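Local structure of cyclic nucleotide-binding protein (Brucella abortus biovar 1, 5D1I) at residues V21-S26 against A94-T99; T67-H72 against R78-P83. The protein is of unknown function but carries a cyclic nucleotide-binding domain of the cupin-like beta-barrel type, and may belong to a family of DNA-binding transcription factors. All coordinates share one frame; numbering follows the deposited sequence.

Contact 1: residues V21-S26 against A94-T99; sequences VGLFES and ALIAQT
Leu23 reaches across to Leu95 and Ile96 with the methyls at its tip, and CD2 does most of the touching: it sits 3.7 Å from CD1 of Leu95 and equally 3.7 Å from CG2 of Ile96. The two leucines meet at a slant. Leu23 and Ile96 point in opposite directions and pass alongside one another. With CG anti to the backbone N (chi1 -163°), Leu23 carries both methyls out from the 3-10 turn at 22-24 and over the gap between the backbones, whose nearest CA atoms, those of Leu23 and Leu95, are 8.9 Å apart. Leu95 CB lies nearly straight ahead of one of these methyls, 3.8 Å from Leu23 CD2. In a cyclic nucleotide-binding domain, helices at both ends of the chain pack beside a beta barrel, and this contact belongs to that seam: the turn between helices 11-18 and 29-38 meets the loop that joins strands 89-90 and 99-100. Phe121 of helix 118-124 touches Leu23, Leu95 and Ile96, adding an aromatic group to the aliphatic cluster. Phe24 comes to Leu95 at about a right angle and offers a ring edge, with CZ 3.8 Å from CD1 of Leu95, which lies near the ring plane. Its ring also packs on Leu32 and Leu35 of helix 29-38. No hydrogen bond crosses between the two segments; the 3-10 turn instead carries its own, from Phe24 N to Val21 O at 3.0 Å, while Leu23 N is bonded to a carboxylate oxygen of Glu92.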
ATOM      1  N   VAL A  21      -3.390   2.938   0.666  1.00  9.90           N
ATOM      2  CA  VAL A  21      -2.328   2.251   1.396  1.00  9.23           C
ATOM      3  C   VAL A  21      -2.895   1.102   2.223  1.00 11.87           C
ATOM      4  O   VAL A  21      -3.867   1.278   2.947  1.00 11.34           O
ATOM      5  CB  VAL A  21      -1.572   3.234   2.305  1.00 14.58           C
ATOM      6  CG1 VAL A  21      -0.532   2.515   3.135  1.00 14.42           C
ATOM      7  CG2 VAL A  21      -0.923   4.319   1.466  1.00 13.60           C
ATOM      8  N   GLY A  22      -2.292  -0.078   2.098  1.00 14.03           N
ATOM      9  CA  GLY A  22      -2.775  -1.271   2.776  1.00 10.92           C
ATOM     10  C   GLY A  22      -2.990  -1.113   4.269  1.00 11.33           C
ATOM     11  O   GLY A  22      -4.002  -1.560   4.816  1.00 10.97           O
ATOM     12  N   LEU A  23      -2.045  -0.463   4.935  1.00 13.73           N
ATOM     13  CA  LEU A  23      -2.126  -0.291   6.381  1.00 12.43           C
ATOM     14  C   LEU A  23      -3.266   0.648   6.785  1.00 15.46           C
ATOM     15  O   LEU A  23      -3.781   0.554   7.896  1.00 16.26           O
ATOM     16  CB  LEU A  23      -0.794   0.231   6.920  1.00 17.22           C
ATOM     17  CG  LEU A  23      -0.535   0.101   8.420  1.00 23.98           C
ATOM     18  CD1 LEU A  23      -0.722  -1.339   8.867  1.00 23.96           C
ATOM     19  CD2 LEU A  23       0.872   0.589   8.750  1.00 21.79           C
ATOM     20  N   PHE A  24      -3.662   1.544   5.883  1.00 10.57           N
ATOM     21  CA  PHE A  24      -4.693   2.537   6.191  1.00 14.25           C
ATOM     22  C   PHE A  24      -6.038   2.142   5.595  1.00 22.61           C
ATOM     23  O   PHE A  24      -6.990   2.923   5.637  1.00 17.14           O
ATOM     24  CB  PHE A  24      -4.289   3.926   5.672  1.00 12.58           C
ATOM     25  CG  PHE A  24      -2.892   4.334   6.048  1.00 15.98           C
ATOM     26  CD1 PHE A  24      -2.344   3.949   7.260  1.00 13.65           C
ATOM     27  CD2 PHE A  24      -2.125   5.097   5.185  1.00 15.92           C
ATOM     28  CE1 PHE A  24      -1.057   4.316   7.605  1.00 15.92           C
ATOM     29  CE2 PHE A  24      -0.838   5.469   5.527  1.00 13.30           C
ATOM     30  CZ  PHE A  24      -0.305   5.078   6.738  1.00 15.87           C
ATOM     31  N   GLU A  25      -6.101   0.924   5.054  1.00 16.18           N
ATOM     32  CA  GLU A  25      -7.283   0.403   4.358  1.00 22.49           C
ATOM     33  C   GLU A  25      -8.608   0.607   5.087  1.00 24.47           C
ATOM     34  O   GLU A  25      -9.586   1.056   4.493  1.00 24.07           O
ATOM     35  CB  GLU A  25      -7.115  -1.097   4.083  1.00 27.38           C
ATOM     36  CG  GLU A  25      -8.393  -1.771   3.575  1.00 25.03           C
ATOM     37  CD  GLU A  25      -8.420  -3.279   3.807  1.00 37.81           C
ATOM     38  OE1 GLU A  25      -7.478  -3.823   4.430  1.00 28.95           O
ATOM     39  OE2 GLU A  25      -9.400  -3.919   3.368  1.00 41.91           O
ATOM     40  N   SER A  26      -8.645   0.263   6.368  1.00 14.67           N
ATOM     41  CA  SER A  26      -9.904   0.258   7.106  1.00 22.95           C
ATOM     42  C   SER A  26     -10.211   1.589   7.792  1.00 24.37           C
ATOM     43  O   SER A  26     -11.185   1.692   8.538  1.00 24.57           O
ATOM     44  CB  SER A  26      -9.893  -0.860   8.148  1.00 27.25           C
ATOM     45  OG  SER A  26      -8.824  -0.686   9.058  1.00 37.84           O
ATOM     46  N   ALA A  94       7.691   0.035   8.991  1.00 10.01           N
ATOM     47  CA  ALA A  94       8.289   0.788  10.090  1.00 10.84           C
ATOM     48  C   ALA A  94       7.220   1.309  11.044  1.00 11.13           C
ATOM     49  O   ALA A  94       7.500   1.572  12.207  1.00 14.21           O
ATOM     50  CB  ALA A  94       9.126   1.937   9.560  1.00 10.99           C
ATOM     51  N   LEU A  95       5.995   1.441  10.545  1.00 10.57           N
ATOM     52  CA  LEU A  95       4.894   1.985  11.332  1.00 16.27           C
ATOM     53  C   LEU A  95       4.383   0.994  12.367  1.00 17.87           C
ATOM     54  O   LEU A  95       3.733   1.385  13.340  1.00 20.17           O
ATOM     55  CB  LEU A  95       3.739   2.408  10.418  1.00 18.11           C
ATOM     56  CG  LEU A  95       4.002   3.534   9.416  1.00 17.09           C
ATOM     57  CD1 LEU A  95       2.752   3.819   8.603  1.00 17.17           C
ATOM     58  CD2 LEU A  95       4.478   4.788  10.121  1.00 10.80           C
ATOM     59  N   ILE A  96       4.666  -0.291  12.160  1.00 14.97           N
ATOM     60  CA  ILE A  96       4.099  -1.328  13.020  1.00 17.47           C
ATOM     61  C   ILE A  96       5.120  -2.321  13.562  1.00 16.43           C
ATOM     62  O   ILE A  96       4.757  -3.246  14.285  1.00 14.48           O
ATOM     63  CB  ILE A  96       3.011  -2.127  12.277  1.00 14.96           C
ATOM     64  CG1 ILE A  96       3.608  -2.854  11.072  1.00 20.76           C
ATOM     65  CG2 ILE A  96       1.874  -1.208  11.845  1.00 11.33           C
ATOM     66  CD1 ILE A  96       2.629  -3.762  10.358  1.00 16.72           C
ATOM     67  N   ALA A  97       6.391  -2.140  13.214  1.00 12.43           N
ATOM     68  CA  ALA A  97       7.429  -3.058  13.671  1.00 13.12           C
ATOM     69  C   ALA A  97       8.796  -2.393  13.677  1.00 13.49           C
ATOM     70  O   ALA A  97       8.996  -1.367  13.033  1.00 15.81           O
ATOM     71  CB  ALA A  97       7.453  -4.302  12.800  1.00 13.57           C
ATOM     72  N   GLN A  98       9.734  -2.971  14.418  1.00 14.55           N
ATOM     73  CA  GLN A  98      11.093  -2.442  14.431  1.00 19.31           C
ATOM     74  C   GLN A  98      11.777  -2.860  13.135  1.00 18.63           C
ATOM     75  O   GLN A  98      11.936  -4.049  12.866  1.00 21.88           O
ATOM     76  CB  GLN A  98      11.866  -2.936  15.657  1.00 22.90           C
ATOM     77  CG  GLN A  98      13.148  -2.159  15.915  1.00 31.83           C
ATOM     78  CD  GLN A  98      13.313  -1.744  17.364  1.00 42.90           C
ATOM     79  OE1 GLN A  98      14.231  -2.198  18.047  1.00 49.86           O
ATOM     80  NE2 GLN A  98      12.430  -0.867  17.839  1.00 30.87           N
ATOM     81  N   THR A  99      12.141  -1.884  12.309  1.00 17.55           N
ATOM     82  CA  THR A  99      12.674  -2.188  10.984  1.00 18.14           C
ATOM     83  C   THR A  99      13.847  -1.295  10.600  1.00 16.50           C
ATOM     84  O   THR A  99      14.136  -0.302  11.259  1.00 17.74           O
ATOM     85  CB  THR A  99      11.606  -2.038   9.871  1.00 24.71           C
ATOM     86  OG1 THR A  99      11.288  -0.654   9.700  1.00 28.84           O
ATOM     87  CG2 THR A  99      10.332  -2.819  10.189  1.00 28.33           C
TER

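Contact 2: residues T67-H72 against R78-P83; sequences TITLFH and RVTIRP
Phe71 has CG between its backbone N and carbonyl carbon (chi1 58°), and the extended Arg78 chain, CG to NE, is thereby laid across one face of the ring. Arg78 CD makes a CH-pi contact, 3.6 Å from the Phe71 ring centroid and almost on the normal, and the guanidinium stacks on the same ring with its plane tilted by 30°; its NH2 goes on to a salt bridge with Glu49. On the other face of the hairpin, Ile81 CD1 makes a CH-pi contact over the His72 ring, displaced toward its rim, 3.3 Å from NE2, while His72 ND1 is hydrogen-bonded to Glu53. His72 and Val79 form an antiparallel hydrogen-bonded pair, 2.8 Å from His72 N to Val79 O and 2.7 Å from Val79 N to His72 O. A classic beta bulge sets Ile81 and Arg82 against the single Leu70: Leu70 O takes Ile81 N at 2.7 Å and, weakly, Arg82 N. Leu70 CD1 lies over one face of the Arg82 guanidinium, whose NH1 bonds Glu25 O of the second subunit. Strand 77-84 is outermost in its four-stranded sheet within this chain, and strand 68-74 is flanked by it and by strand 104-107.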
ATOM      1  N   THR A  67       9.469  10.841  -9.111  1.00 15.65           N
ATOM      2  CA  THR A  67      10.011   9.505  -9.322  1.00 15.22           C
ATOM      3  C   THR A  67      11.213   9.261  -8.420  1.00 16.97           C
ATOM      4  O   THR A  67      12.116  10.098  -8.317  1.00 16.13           O
ATOM      5  CB  THR A  67      10.434   9.282 -10.793  1.00 19.57           C
ATOM      6  OG1 THR A  67       9.354   9.636 -11.666  1.00 30.13           O
ATOM      7  CG2 THR A  67      10.817   7.830 -11.026  1.00 24.46           C
ATOM      8  N   ILE A  68      11.215   8.102  -7.777  1.00 14.24           N
ATOM      9  CA  ILE A  68      12.288   7.704  -6.887  1.00 14.27           C
ATOM     10  C   ILE A  68      12.856   6.367  -7.344  1.00 18.71           C
ATOM     11  O   ILE A  68      12.108   5.422  -7.586  1.00 18.30           O
ATOM     12  CB  ILE A  68      11.793   7.596  -5.431  1.00 13.19           C
ATOM     13  CG1 ILE A  68      11.608   8.989  -4.827  1.00 13.46           C
ATOM     14  CG2 ILE A  68      12.750   6.767  -4.586  1.00 13.17           C
ATOM     15  CD1 ILE A  68      10.947   8.975  -3.462  1.00 17.04           C
ATOM     16  N   THR A  69      14.174   6.297  -7.485  1.00 15.48           N
ATOM     17  CA  THR A  69      14.829   5.035  -7.797  1.00 15.82           C
ATOM     18  C   THR A  69      15.230   4.303  -6.520  1.00 16.39           C
ATOM     19  O   THR A  69      15.910   4.867  -5.659  1.00 15.97           O
ATOM     20  CB  THR A  69      16.070   5.250  -8.677  1.00 17.58           C
ATOM     21  OG1 THR A  69      15.655   5.696  -9.969  1.00 23.12           O
ATOM     22  CG2 THR A  69      16.851   3.957  -8.829  1.00 21.83           C
ATOM     23  N   LEU A  70      14.786   3.055  -6.398  1.00 14.54           N
ATOM     24  CA  LEU A  70      15.191   2.190  -5.297  1.00 14.24           C
ATOM     25  C   LEU A  70      16.429   1.414  -5.706  1.00 15.50           C
ATOM     26  O   LEU A  70      16.511   0.926  -6.831  1.00 18.20           O
ATOM     27  CB  LEU A  70      14.069   1.224  -4.917  1.00 14.96           C
ATOM     28  CG  LEU A  70      12.699   1.824  -4.608  1.00 11.92           C
ATOM     29  CD1 LEU A  70      11.732   0.725  -4.187  1.00 13.86           C
ATOM     30  CD2 LEU A  70      12.809   2.886  -3.524  1.00 11.76           C
ATOM     31  N   PHE A  71      17.393   1.288  -4.802  1.00 16.09           N
ATOM     32  CA  PHE A  71      18.644   0.630  -5.154  1.00 17.58           C
ATOM     33  C   PHE A  71      19.270  -0.112  -3.980  1.00 17.83           C
ATOM     34  O   PHE A  71      18.911   0.114  -2.825  1.00 17.05           O
ATOM     35  CB  PHE A  71      19.641   1.656  -5.716  1.00 19.43           C
ATOM     36  CG  PHE A  71      19.958   2.790  -4.771  1.00 19.32           C
ATOM     37  CD1 PHE A  71      20.968   2.666  -3.826  1.00 20.28           C
ATOM     38  CD2 PHE A  71      19.259   3.982  -4.838  1.00 18.73           C
ATOM     39  CE1 PHE A  71      21.264   3.710  -2.963  1.00 21.47           C
ATOM     40  CE2 PHE A  71      19.548   5.026  -3.978  1.00 19.06           C
ATOM     41  CZ  PHE A  71      20.552   4.892  -3.042  1.00 20.03           C
ATOM     42  N   HIS A  72      20.201  -1.008  -4.292  1.00 19.10           N
ATOM     43  CA  HIS A  72      20.999  -1.676  -3.274  1.00 19.82           C
ATOM     44  C   HIS A  72      22.428  -1.164  -3.333  1.00 21.84           C
ATOM     45  O   HIS A  72      22.955  -0.925  -4.416  1.00 27.62           O
ATOM     46  CB  HIS A  72      20.976  -3.195  -3.460  1.00 20.83           C
ATOM     47  CG  HIS A  72      19.707  -3.841  -2.996  1.00 21.61           C
ATOM     48  ND1 HIS A  72      19.214  -3.675  -1.720  1.00 17.33           N
ATOM     49  CD2 HIS A  72      18.836  -4.658  -3.633  1.00 26.43           C
ATOM     50  CE1 HIS A  72      18.089  -4.357  -1.593  1.00 26.11           C
ATOM     51  NE2 HIS A  72      17.836  -4.962  -2.740  1.00 16.25           N
ATOM     52  N   ARG A  78      26.113   1.861  -6.148  1.00 30.67           N
ATOM     53  CA  ARG A  78      24.683   1.584  -6.221  1.00 26.83           C
ATOM     54  C   ARG A  78      24.334   0.574  -7.308  1.00 26.59           C
ATOM     55  O   ARG A  78      24.925   0.577  -8.387  1.00 28.22           O
ATOM     56  CB  ARG A  78      23.904   2.869  -6.484  1.00 33.29           C
ATOM     57  CG  ARG A  78      23.917   3.886  -5.369  1.00 31.27           C
ATOM     58  CD  ARG A  78      23.090   5.076  -5.801  1.00 24.75           C
ATOM     59  NE  ARG A  78      23.048   6.149  -4.818  1.00 24.64           N
ATOM     60  CZ  ARG A  78      22.640   7.380  -5.101  1.00 36.28           C
ATOM     61  NH1 ARG A  78      22.258   7.679  -6.336  1.00 32.01           N
ATOM     62  NH2 ARG A  78      22.626   8.315  -4.162  1.00 36.08           N
ATOM     63  N   VAL A  79      23.363  -0.284  -7.016  1.00 24.84           N
ATOM     64  CA  VAL A  79      22.779  -1.154  -8.027  1.00 24.55           C
ATOM     65  C   VAL A  79      21.264  -0.964  -8.018  1.00 25.80           C
ATOM     66  O   VAL A  79      20.589  -1.264  -7.031  1.00 23.99           O
ATOM     67  CB  VAL A  79      23.134  -2.637  -7.798  1.00 31.89           C
ATOM     68  CG1 VAL A  79      22.442  -3.513  -8.831  1.00 30.45           C
ATOM     69  CG2 VAL A  79      24.644  -2.837  -7.854  1.00 30.05           C
ATOM     70  N   THR A  80      20.743  -0.446  -9.124  1.00 22.88           N
ATOM     71  CA  THR A  80      19.336  -0.090  -9.232  1.00 20.68           C
ATOM     72  C   THR A  80      18.420  -1.304  -9.105  1.00 26.70           C
ATOM     73  O   THR A  80      18.691  -2.363  -9.672  1.00 25.89           O
ATOM     74  CB  THR A  80      19.065   0.628 -10.576  1.00 23.27           C
ATOM     75  OG1 THR A  80      19.713   1.908 -10.566  1.00 25.97           O
ATOM     76  CG2 THR A  80      17.577   0.826 -10.808  1.00 22.58           C
ATOM     77  N   ILE A  81      17.347  -1.152  -8.336  1.00 17.82           N
ATOM     78  CA  ILE A  81      16.299  -2.163  -8.271  1.00 20.14           C
ATOM     79  C   ILE A  81      15.212  -1.844  -9.287  1.00 19.54           C
ATOM     80  O   ILE A  81      15.040  -2.558 -10.274  1.00 19.79           O
ATOM     81  CB  ILE A  81      15.672  -2.247  -6.870  1.00 18.03           C
ATOM     82  CG1 ILE A  81      16.747  -2.531  -5.823  1.00 21.70           C
ATOM     83  CG2 ILE A  81      14.604  -3.323  -6.833  1.00 23.82           C
ATOM     84  CD1 ILE A  81      16.217  -2.557  -4.416  1.00 19.55           C
ATOM     85  N   ARG A  82      14.495  -0.751  -9.037  1.00 17.22           N
ATOM     86  CA  ARG A  82      13.396  -0.313  -9.890  1.00 18.58           C
ATOM     87  C   ARG A  82      12.977   1.098  -9.486  1.00 20.69           C
ATOM     88  O   ARG A  82      13.289   1.539  -8.383  1.00 21.00           O
ATOM     89  CB  ARG A  82      12.204  -1.269  -9.772  1.00 19.85           C
ATOM     90  CG  ARG A  82      11.514  -1.189  -8.417  1.00 20.08           C
ATOM     91  CD  ARG A  82      10.325  -2.128  -8.305  1.00 20.33           C
ATOM     92  NE  ARG A  82       9.361  -1.617  -7.335  1.00 23.01           N
ATOM     93  CZ  ARG A  82       9.424  -1.853  -6.031  1.00 24.67           C
ATOM     94  NH1 ARG A  82      10.399  -2.603  -5.541  1.00 37.07           N
ATOM     95  NH2 ARG A  82       8.514  -1.336  -5.218  1.00 19.68           N
ATOM     96  N   PRO A  83      12.277   1.816 -10.376  1.00 16.20           N
ATOM     97  CA  PRO A  83      11.728   3.123  -9.990  1.00 14.51           C
ATOM     98  C   PRO A  83      10.347   3.012  -9.339  1.00 21.83           C
ATOM     99  O   PRO A  83       9.609   2.073  -9.629  1.00 18.78           O
ATOM    100  CB  PRO A  83      11.640   3.866 -11.323  1.00 15.64           C
ATOM    101  CG  PRO A  83      11.408   2.785 -12.322  1.00 20.82           C
ATOM    102  CD  PRO A  83      12.187   1.588 -11.830  1.00 17.93           C
TER

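In the fold
Along the chain 21-26 comes first, then the hairpin segments 67-72 and 78-83, then 94-99, so contact 1 brackets contact 2. Their centres are 22 Å apart and their nearest atoms about 13 Å, so the two do not touch. Contact 1 joins the helical part to the loop between strands 89-90 and 99-100, which both pair with strand 56-63 in one sheet; contact 2 lies within the other sheet. The dimer brings them together, since the Arg82 end of contact 2 reaches the 21-26 turn of the second subunit. Helical part and barrel are thus tied both within a chain and between chains.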